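Local coordinates for pili retraction protein PilT (PDB 5FL3), which probably binds and hydrolyses ATP to power the retraction of pili, at residues 197-202 with 222-227; 201-204 with 209-212. One frame throughout, in Å; residues are numbered along the deposited sequence.

Contact 1: residues 197-202 with 222-227; sequences TGLKYA and EAALMA
Leu199 supplies the single side chain that spans from helix 195-202 to the alanine-lined flank of helix 218-230. Its CB points toward the second helix but stops short of it, serving as the stem. With CG anti to the backbone N (chi1 178°), the branch point is carried outward, and Leu199 CG comes within 4.1 Å of Ala223 CB. The two methyls then part company. Leu199 CD2 does most of the touching: it settles against the helix surface, 3.6 Å from Ala223 CB and 3.9 Å from Ala224 CB, and its nearest atom there is the backbone N of Ala224, at 3.5 Å. Leu199 CD1 turns along the helix to the next turn, where it makes a looser contact with Ala227 CB at 4.4 Å. A branched knob thus lies on short alanine methyls, an entirely apolar meeting with no hydrogen bond across it. The short helical segments run nearly side by side, their axes inclined by 25° and 10.3 Å apart at closest approach. Leu199 also rests on Ile210 and Val212 of strand 209-212, while Leu225, on the other flank of helix 218-230, packs against helix 259-269.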
ATOM      1  N   THR A 197     -18.760  -3.235   3.913  1.00 44.58           N
ATOM      2  CA  THR A 197     -19.872  -2.418   3.416  1.00 41.07           C
ATOM      3  C   THR A 197     -19.572  -1.866   2.031  1.00 38.36           C
ATOM      4  O   THR A 197     -20.402  -1.900   1.118  1.00 31.61           O
ATOM      5  CB  THR A 197     -20.155  -1.249   4.361  1.00 41.25           C
ATOM      6  OG1 THR A 197     -20.615  -1.775   5.608  1.00 47.59           O
ATOM      7  CG2 THR A 197     -21.234  -0.370   3.806  1.00 47.61           C
ATOM      8  N   GLY A 198     -18.363  -1.352   1.891  1.00 37.28           N
ATOM      9  CA  GLY A 198     -17.947  -0.795   0.629  1.00 36.53           C
ATOM     10  C   GLY A 198     -17.884  -1.865  -0.440  1.00 33.11           C
ATOM     11  O   GLY A 198     -18.362  -1.643  -1.549  1.00 31.88           O
ATOM     12  N   LEU A 199     -17.305  -3.020  -0.103  1.00 32.77           N
ATOM     13  CA  LEU A 199     -17.137  -4.089  -1.072  1.00 31.19           C
ATOM     14  C   LEU A 199     -18.522  -4.565  -1.499  1.00 35.31           C
ATOM     15  O   LEU A 199     -18.813  -4.678  -2.696  1.00 36.78           O
ATOM     16  CB  LEU A 199     -16.282  -5.232  -0.501  1.00 27.66           C
ATOM     17  CG  LEU A 199     -16.017  -6.503  -1.333  1.00 27.68           C
ATOM     18  CD1 LEU A 199     -15.643  -6.189  -2.759  1.00 35.22           C
ATOM     19  CD2 LEU A 199     -14.922  -7.347  -0.726  1.00 28.25           C
ATOM     20  N   LYS A 200     -19.393  -4.778  -0.520  1.00 33.89           N
ATOM     21  CA  LYS A 200     -20.717  -5.307  -0.785  1.00 36.48           C
ATOM     22  C   LYS A 200     -21.534  -4.408  -1.727  1.00 40.68           C
ATOM     23  O   LYS A 200     -22.119  -4.891  -2.710  1.00 38.74           O
ATOM     24  CB  LYS A 200     -21.472  -5.519   0.532  1.00 37.93           C
ATOM     25  CG  LYS A 200     -22.995  -5.599   0.388  1.00 39.94           C
ATOM     26  CD  LYS A 200     -23.590  -5.854   1.748  1.00 45.43           C
ATOM     27  CE  LYS A 200     -25.062  -5.579   1.815  1.00 39.44           C
ATOM     28  NZ  LYS A 200     -25.426  -5.606   3.255  1.00 36.35           N
ATOM     29  N   TYR A 201     -21.582  -3.110  -1.441  1.00 35.94           N
ATOM     30  CA  TYR A 201     -22.415  -2.255  -2.259  1.00 35.74           C
ATOM     31  C   TYR A 201     -21.723  -1.962  -3.570  1.00 32.92           C
ATOM     32  O   TYR A 201     -22.382  -1.617  -4.536  1.00 33.60           O
ATOM     33  CB  TYR A 201     -22.798  -0.969  -1.519  1.00 36.16           C
ATOM     34  CG  TYR A 201     -23.912  -1.214  -0.534  1.00 37.79           C
ATOM     35  CD1 TYR A 201     -25.231  -1.319  -0.960  1.00 38.17           C
ATOM     36  CD2 TYR A 201     -23.642  -1.389   0.820  1.00 44.97           C
ATOM     37  CE1 TYR A 201     -26.251  -1.579  -0.061  1.00 42.22           C
ATOM     38  CE2 TYR A 201     -24.658  -1.644   1.730  1.00 42.06           C
ATOM     39  CZ  TYR A 201     -25.960  -1.738   1.282  1.00 44.75           C
ATOM     40  OH  TYR A 201     -26.968  -1.991   2.184  1.00 53.33           O
ATOM     41  N   ALA A 202     -20.404  -2.130  -3.625  1.00 36.32           N
ATOM     42  CA  ALA A 202     -19.698  -1.965  -4.900  1.00 31.92           C
ATOM     43  C   ALA A 202     -20.230  -2.969  -5.916  1.00 34.20           C
ATOM     44  O   ALA A 202     -20.290  -2.661  -7.113  1.00 32.09           O
ATOM     45  CB  ALA A 202     -18.196  -2.127  -4.734  1.00 31.35           C
ATOM     46  N   GLU A 222     -13.401 -13.490   1.704  1.00 41.08           N
ATOM     47  CA  GLU A 222     -14.288 -14.322   0.893  1.00 40.22           C
ATOM     48  C   GLU A 222     -15.024 -13.473  -0.144  1.00 38.44           C
ATOM     49  O   GLU A 222     -15.145 -13.866  -1.310  1.00 37.00           O
ATOM     50  CB  GLU A 222     -15.293 -15.072   1.774  1.00 43.95           C
ATOM     51  CG  GLU A 222     -16.070 -16.166   1.030  1.00 48.72           C
ATOM     52  CD  GLU A 222     -16.946 -17.013   1.947  1.00 49.54           C
ATOM     53  OE1 GLU A 222     -17.457 -16.469   2.939  1.00 54.26           O
ATOM     54  OE2 GLU A 222     -17.124 -18.223   1.683  1.00 53.89           O
ATOM     55  N   ALA A 223     -15.502 -12.306   0.288  1.00 35.83           N
ATOM     56  CA  ALA A 223     -16.277 -11.431  -0.577  1.00 33.52           C
ATOM     57  C   ALA A 223     -15.412 -10.995  -1.731  1.00 36.29           C
ATOM     58  O   ALA A 223     -15.854 -10.986  -2.884  1.00 37.99           O
ATOM     59  CB  ALA A 223     -16.801 -10.224   0.190  1.00 29.34           C
ATOM     60  N   ALA A 224     -14.167 -10.648  -1.414  1.00 35.50           N
ATOM     61  CA  ALA A 224     -13.227 -10.207  -2.427  1.00 32.07           C
ATOM     62  C   ALA A 224     -12.923 -11.331  -3.421  1.00 30.55           C
ATOM     63  O   ALA A 224     -12.831 -11.089  -4.616  1.00 30.25           O
ATOM     64  CB  ALA A 224     -11.970  -9.703  -1.785  1.00 28.50           C
ATOM     65  N   LEU A 225     -12.774 -12.556  -2.928  1.00 32.15           N
ATOM     66  CA  LEU A 225     -12.483 -13.686  -3.806  1.00 32.12           C
ATOM     67  C   LEU A 225     -13.636 -13.914  -4.759  1.00 35.86           C
ATOM     68  O   LEU A 225     -13.427 -14.080  -5.974  1.00 30.60           O
ATOM     69  CB  LEU A 225     -12.215 -14.953  -3.008  1.00 30.10           C
ATOM     70  CG  LEU A 225     -10.856 -15.025  -2.314  1.00 31.00           C
ATOM     71  CD1 LEU A 225     -10.925 -16.012  -1.178  1.00 32.99           C
ATOM     72  CD2 LEU A 225      -9.777 -15.438  -3.274  1.00 29.68           C
ATOM     73  N   MET A 226     -14.848 -13.914  -4.191  1.00 35.04           N
ATOM     74  CA  MET A 226     -16.085 -14.103  -4.947  1.00 35.71           C
ATOM     75  C   MET A 226     -16.248 -13.034  -6.040  1.00 39.56           C
ATOM     76  O   MET A 226     -16.512 -13.343  -7.212  1.00 37.15           O
ATOM     77  CB  MET A 226     -17.283 -14.081  -4.000  1.00 36.95           C
ATOM     78  CG  MET A 226     -17.353 -15.273  -3.026  1.00 40.07           C
ATOM     79  SD  MET A 226     -17.387 -16.880  -3.884  1.00 48.83           S
ATOM     80  CE  MET A 226     -18.909 -16.726  -4.829  1.00 48.75           C
ATOM     81  N   ALA A 227     -16.075 -11.777  -5.637  1.00 34.51           N
ATOM     82  CA  ALA A 227     -16.086 -10.656  -6.553  1.00 34.33           C
ATOM     83  C   ALA A 227     -15.128 -10.916  -7.726  1.00 37.44           C
ATOM     84  O   ALA A 227     -15.469 -10.668  -8.888  1.00 39.37           O
ATOM     85  CB  ALA A 227     -15.724  -9.381  -5.813  1.00 31.55           C
TER

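Contact 2: residues 201-204 with 209-212; sequences YALR and VIMV
Ile210 swings CG1 beside its own backbone N, anti to the carbonyl carbon (chi1 -53°), and then extends it (chi2 172°), which sends CD1 out from strand 209-212 to meet Ala202 and Leu203. CD1 is the atom on which both contacts fall. Ala202 CB, on helix 195-202, points toward the strand and lies 4.1 Å from Ile210 CD1. Leu203 behaves differently: its CB leaves in the direction away from the strand, yet its CD1 takes the extended position (chi2 177°), and the other branch, Leu203 CD2, turns back to 4.2 Å from Ile210 CD1. The two partners approach that methyl along directions roughly at right angles, Ala202 with a short fixed methyl and Leu203 with the end of a longer chain, so the isoleucine tip is met on two flanks by purely apolar groups. No hydrogen bond joins the segments. Within 201-204 the chain is held by Arg204 N bonding to Tyr201 O at 2.9 Å. Farther from the strand, Tyr201 CE1 lies over the centre of the Arg204 guanidinium face. Ala202 also touches Ile166 of strand 164-169, and the backbone of Ile210 bonds to Leu233 and Leu235 of the strand on its other side. Here the helix of a beta-alpha-beta crossover, running from strand 182-187 past strand 164-169 to strand 209-212, packs on the parallel part of the mixed sheet of a P-loop ATPase. The sequence of 209-212 is consistent with the Walker B strand of this family.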
ATOM      1  N   TYR A 201     -21.582  -3.110  -1.441  1.00 35.94           N
ATOM      2  CA  TYR A 201     -22.415  -2.255  -2.259  1.00 35.74           C
ATOM      3  C   TYR A 201     -21.723  -1.962  -3.570  1.00 32.92           C
ATOM      4  O   TYR A 201     -22.382  -1.617  -4.536  1.00 33.60           O
ATOM      5  CB  TYR A 201     -22.798  -0.969  -1.519  1.00 36.16           C
ATOM      6  CG  TYR A 201     -23.912  -1.214  -0.534  1.00 37.79           C
ATOM      7  CD1 TYR A 201     -25.231  -1.319  -0.960  1.00 38.17           C
ATOM      8  CD2 TYR A 201     -23.642  -1.389   0.820  1.00 44.97           C
ATOM      9  CE1 TYR A 201     -26.251  -1.579  -0.061  1.00 42.22           C
ATOM     10  CE2 TYR A 201     -24.658  -1.644   1.730  1.00 42.06           C
ATOM     11  CZ  TYR A 201     -25.960  -1.738   1.282  1.00 44.75           C
ATOM     12  OH  TYR A 201     -26.968  -1.991   2.184  1.00 53.33           O
ATOM     13  N   ALA A 202     -20.404  -2.130  -3.625  1.00 36.32           N
ATOM     14  CA  ALA A 202     -19.698  -1.965  -4.900  1.00 31.92           C
ATOM     15  C   ALA A 202     -20.230  -2.969  -5.916  1.00 34.20           C
ATOM     16  O   ALA A 202     -20.290  -2.661  -7.113  1.00 32.09           O
ATOM     17  CB  ALA A 202     -18.196  -2.127  -4.734  1.00 31.35           C
ATOM     18  N   LEU A 203     -20.634  -4.153  -5.435  1.00 31.76           N
ATOM     19  CA  LEU A 203     -21.161  -5.214  -6.305  1.00 32.67           C
ATOM     20  C   LEU A 203     -22.434  -4.746  -7.015  1.00 34.12           C
ATOM     21  O   LEU A 203     -22.781  -5.246  -8.079  1.00 35.14           O
ATOM     22  CB  LEU A 203     -21.435  -6.495  -5.503  1.00 33.85           C
ATOM     23  CG  LEU A 203     -20.218  -7.195  -4.895  1.00 35.25           C
ATOM     24  CD1 LEU A 203     -20.619  -8.396  -4.075  1.00 30.93           C
ATOM     25  CD2 LEU A 203     -19.230  -7.596  -5.986  1.00 35.24           C
ATOM     26  N   ARG A 204     -23.097  -3.763  -6.408  1.00 34.90           N
ATOM     27  CA  ARG A 204     -24.319  -3.154  -6.913  1.00 35.24           C
ATOM     28  C   ARG A 204     -24.113  -1.875  -7.703  1.00 34.27           C
ATOM     29  O   ARG A 204     -25.077  -1.238  -8.108  1.00 34.95           O
ATOM     30  CB  ARG A 204     -25.250  -2.837  -5.750  1.00 31.33           C
ATOM     31  CG  ARG A 204     -25.432  -3.997  -4.818  1.00 36.90           C
ATOM     32  CD  ARG A 204     -26.742  -3.845  -4.077  1.00 43.73           C
ATOM     33  NE  ARG A 204     -26.743  -4.624  -2.853  1.00 43.96           N
ATOM     34  CZ  ARG A 204     -27.678  -4.517  -1.923  1.00 51.37           C
ATOM     35  NH1 ARG A 204     -28.672  -3.658  -2.096  1.00 58.58           N
ATOM     36  NH2 ARG A 204     -27.618  -5.257  -0.825  1.00 50.47           N
ATOM     37  N   VAL A 209     -13.602  -2.507 -11.925  1.00 36.35           N
ATOM     38  CA  VAL A 209     -12.445  -2.683 -11.065  1.00 33.62           C
ATOM     39  C   VAL A 209     -12.823  -2.290  -9.666  1.00 36.27           C
ATOM     40  O   VAL A 209     -13.358  -1.191  -9.453  1.00 37.07           O
ATOM     41  CB  VAL A 209     -11.235  -1.839 -11.529  1.00 36.80           C
ATOM     42  CG1 VAL A 209     -10.006  -2.162 -10.680  1.00 26.76           C
ATOM     43  CG2 VAL A 209     -10.952  -2.090 -13.015  1.00 30.05           C
ATOM     44  N   ILE A 210     -12.573  -3.192  -8.717  1.00 32.73           N
ATOM     45  CA  ILE A 210     -12.779  -2.883  -7.311  1.00 32.50           C
ATOM     46  C   ILE A 210     -11.470  -2.990  -6.524  1.00 30.89           C
ATOM     47  O   ILE A 210     -10.785  -4.006  -6.542  1.00 30.00           O
ATOM     48  CB  ILE A 210     -13.833  -3.811  -6.661  1.00 35.10           C
ATOM     49  CG1 ILE A 210     -15.138  -3.807  -7.461  1.00 34.86           C
ATOM     50  CG2 ILE A 210     -14.065  -3.422  -5.182  1.00 27.57           C
ATOM     51  CD1 ILE A 210     -16.147  -4.847  -6.977  1.00 37.21           C
ATOM     52  N   MET A 211     -11.125  -1.918  -5.832  1.00 34.82           N
ATOM     53  CA  MET A 211      -9.960  -1.941  -4.968  1.00 34.19           C
ATOM     54  C   MET A 211     -10.409  -1.902  -3.518  1.00 34.05           C
ATOM     55  O   MET A 211     -11.100  -0.980  -3.099  1.00 34.08           O
ATOM     56  CB  MET A 211      -9.030  -0.773  -5.283  1.00 32.37           C
ATOM     57  CG  MET A 211      -7.658  -0.920  -4.665  1.00 37.82           C
ATOM     58  SD  MET A 211      -7.498  -0.086  -3.081  1.00 36.59           S
ATOM     59  CE  MET A 211      -7.032   1.545  -3.653  1.00 36.24           C
ATOM     60  N   VAL A 212     -10.043  -2.937  -2.777  1.00 33.52           N
ATOM     61  CA  VAL A 212     -10.294  -3.022  -1.351  1.00 34.64           C
ATOM     62  C   VAL A 212      -8.974  -2.836  -0.635  1.00 36.32           C
ATOM     63  O   VAL A 212      -8.143  -3.741  -0.676  1.00 34.25           O
ATOM     64  CB  VAL A 212     -10.868  -4.386  -0.951  1.00 34.73           C
ATOM     65  CG1 VAL A 212     -11.535  -4.293   0.403  1.00 30.31           C
ATOM     66  CG2 VAL A 212     -11.820  -4.896  -2.006  1.00 31.34           C
TER

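Overall arrangement
Contacts 1 and 2 share helix 195-202 and lie with their centres 6 Å apart, forming one apolar layer on a single face of the mixed sheet. Two bridges join them. Leu199 CD1 packs 4.0 Å from Ile210 CG2 and 4.1 Å from Val212 CG2, while Ala227 CB and Leu203 CD2 meet at 3.9 Å. Strand 209-212 packs directly on helix 195-202 and leads along the chain toward helix 218-230, to which Leu199 and Leu203 link it. Neither contact reaches the ADP pocket. The connection is indirect: Met211 of the same strand touches Leu150 and Ile154 of helix 146-160, whose first residues, Lys146, Ser147 and Thr148, line the bound nucleotide.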